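PDB 6A2A: sesquisabinene B synthase 2 from Santalum album, which probably converts farnesyl diphosphate into sesquisabinene B in a reaction dependent on magnesium or manganese ions, as a plant terpene synthase. Local coordinates for residues Y244-F249 with H559-N564. Residues are numbered along the deposited sequence; the frame is centred on the assembly and turned at random.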
loop_
_atom_site.group_PDB
_atom_site.type_symbol
_atom_site.label_atom_id
_atom_site.label_comp_id
_atom_site.label_asym_id
_atom_site.label_seq_id
_atom_site.Cartn_x
_atom_site.Cartn_y
_atom_site.Cartn_z
ATOM N N TYR A 244 27.631 10.224 -17.995
ATOM C CA TYR A 244 27.190 9.114 -17.154
ATOM C C TYR A 244 26.506 9.653 -15.874
ATOM O O TYR A 244 25.486 9.097 -15.456
ATOM C CB TYR A 244 28.336 8.191 -16.751
ATOM C CG TYR A 244 27.887 7.017 -15.917
ATOM C CD1 TYR A 244 26.946 6.117 -16.380
ATOM C CD2 TYR A 244 28.337 6.863 -14.623
ATOM C CE1 TYR A 244 26.463 5.091 -15.586
ATOM C CE2 TYR A 244 27.888 5.817 -13.824
ATOM C CZ TYR A 244 26.932 4.949 -14.298
ATOM O OH TYR A 244 26.530 3.896 -13.543
ATOM N N ALA A 245 27.057 10.701 -15.307
ATOM C CA ALA A 245 26.528 11.324 -14.072
ATOM C C ALA A 245 25.092 11.814 -14.265
ATOM O O ALA A 245 24.210 11.562 -13.410
ATOM C CB ALA A 245 27.419 12.457 -13.612
ATOM N N LYS A 246 24.817 12.423 -15.408
ATOM C CA LYS A 246 23.474 12.894 -15.718
ATOM C C LYS A 246 22.526 11.724 -15.973
ATOM O O LYS A 246 21.352 11.745 -15.565
ATOM C CB LYS A 246 23.501 13.829 -16.930
ATOM C CG LYS A 246 24.294 15.112 -16.712
ATOM C CD LYS A 246 24.224 16.046 -17.901
ATOM C CE LYS A 246 24.928 17.351 -17.637
ATOM N NZ LYS A 246 24.946 18.190 -18.857
ATOM N N LEU A 247 23.002 10.686 -16.665
ATOM C CA LEU A 247 22.158 9.574 -17.005
ATOM C C LEU A 247 21.771 8.780 -15.744
ATOM O O LEU A 247 20.604 8.400 -15.563
ATOM C CB LEU A 247 22.951 8.704 -17.997
ATOM C CG LEU A 247 22.193 7.829 -18.985
ATOM C CD1 LEU A 247 21.156 8.603 -19.767
ATOM C CD2 LEU A 247 23.182 7.204 -19.959
ATOM N N ASP A 248 22.766 8.436 -14.954
ATOM C CA ASP A 248 22.568 7.705 -13.706
ATOM C C ASP A 248 21.690 8.533 -12.774
ATOM O O ASP A 248 20.826 7.954 -12.110
ATOM C CB ASP A 248 23.848 7.347 -13.043
ATOM C CG ASP A 248 23.664 6.341 -11.909
ATOM O OD1 ASP A 248 23.360 5.160 -12.198
ATOM O OD2 ASP A 248 23.741 6.788 -10.731
ATOM N N PHE A 249 21.880 9.847 -12.754
ATOM C CA PHE A 249 21.021 10.696 -11.938
ATOM C C PHE A 249 19.565 10.492 -12.323
ATOM O O PHE A 249 18.720 10.209 -11.465
ATOM C CB PHE A 249 21.365 12.172 -12.059
ATOM C CG PHE A 249 20.721 12.976 -10.963
ATOM C CD1 PHE A 249 19.426 13.428 -11.093
ATOM C CD2 PHE A 249 21.372 13.171 -9.760
ATOM C CE1 PHE A 249 18.804 14.082 -10.047
ATOM C CE2 PHE A 249 20.756 13.861 -8.733
ATOM C CZ PHE A 249 19.476 14.289 -8.871
ATOM N N HIS A 559 12.217 17.150 -11.629
ATOM C CA HIS A 559 12.687 17.480 -13.015
ATOM C C HIS A 559 13.885 16.624 -13.388
ATOM O O HIS A 559 14.927 16.751 -12.742
ATOM C CB HIS A 559 13.100 18.947 -13.137
ATOM C CG HIS A 559 11.975 19.918 -13.070
ATOM N ND1 HIS A 559 12.085 21.116 -12.406
ATOM C CD2 HIS A 559 10.709 19.865 -13.538
ATOM C CE1 HIS A 559 10.935 21.765 -12.469
ATOM N NE2 HIS A 559 10.073 21.017 -13.145
ATOM N N PRO A 560 13.775 15.834 -14.459
ATOM C CA PRO A 560 14.980 15.134 -14.930
ATOM C C PRO A 560 16.010 16.159 -15.428
ATOM O O PRO A 560 15.661 17.325 -15.713
ATOM C CB PRO A 560 14.522 14.186 -16.056
ATOM C CG PRO A 560 13.026 14.081 -15.866
ATOM C CD PRO A 560 12.598 15.389 -15.231
ATOM N N ILE A 561 17.256 15.725 -15.499
ATOM C CA ILE A 561 18.338 16.506 -16.116
ATOM C C ILE A 561 18.191 16.376 -17.635
ATOM O O ILE A 561 18.071 15.239 -18.130
ATOM C CB ILE A 561 19.702 15.988 -15.647
ATOM C CG1 ILE A 561 19.830 16.101 -14.126
ATOM C CG2 ILE A 561 20.825 16.716 -16.387
ATOM C CD1 ILE A 561 21.157 15.645 -13.580
ATOM N N PRO A 562 18.179 17.502 -18.360
ATOM C CA PRO A 562 18.134 17.410 -19.818
ATOM C C PRO A 562 19.369 16.666 -20.336
ATOM O O PRO A 562 20.482 17.012 -19.965
ATOM C CB PRO A 562 18.164 18.861 -20.316
ATOM C CG PRO A 562 17.570 19.644 -19.188
ATOM C CD PRO A 562 17.912 18.873 -17.922
ATOM N N LEU A 563 19.150 15.615 -21.107
ATOM C CA LEU A 563 20.253 14.932 -21.763
ATOM C C LEU A 563 20.363 15.474 -23.199
ATOM O O LEU A 563 19.364 15.829 -23.832
ATOM C CB LEU A 563 19.992 13.426 -21.750
ATOM C CG LEU A 563 19.596 12.845 -20.391
ATOM C CD1 LEU A 563 19.234 11.379 -20.503
ATOM C CD2 LEU A 563 20.704 13.059 -19.376
ATOM N N ASN A 564 21.584 15.582 -23.686
ATOM C CA ASN A 564 21.807 15.814 -25.106
ATOM C C ASN A 564 22.457 14.539 -25.657
ATOM O O ASN A 564 23.671 14.488 -25.870
ATOM C CB ASN A 564 22.600 17.106 -25.336
ATOM C CG ASN A 564 23.591 17.023 -26.480
ATOM O OD1 ASN A 564 23.203 16.868 -27.638
ATOM N ND2 ASN A 564 24.873 17.123 -26.161
HETATM O O HOH W 1 21.929 18.806 -19.210
#
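I561 divides its two branches between two side chains of helix 239-270 because CG1 stands beside its own backbone N (chi1 -60°) while CG2 lies anti to that N. The CG1 arm runs on extended (chi2 -179°) and brings CD1 up to F249, 3.8 Å from F249 CD1 and in touch with CB and CG, the two side chains crossing at about a right angle. CG2 meets the stem of K246, 3.8 Å from K246 CD, where the lysine chain runs out fully extended. An alanine in place of I561 would probably take the CG2 contact from K246 CG and CD and the CD1 contact from F249, leaving a gap between tail and helix. Two residues further along the C-terminal tail, L563 sends CD2 to K246 CB (3.8 Å), and its CD1 presses on L247 CD1 at 3.5 Å, tighter than usual for two carbons. Beyond this apolar seam, K246 NZ forms a salt bridge with E232 of helix 220-232 and donates to a water 3.1 Å away. That same helix, through R225 and I228, also packs on I561, while the N250 side chain accepts from I561 N. The contact, away from the metal-binding residues, thus illustrates how an irregular tail after helix 546-558 can be held against another helix by branched aliphatic side chains, with the charged tip of a lysine carried past them to water and a carboxylate.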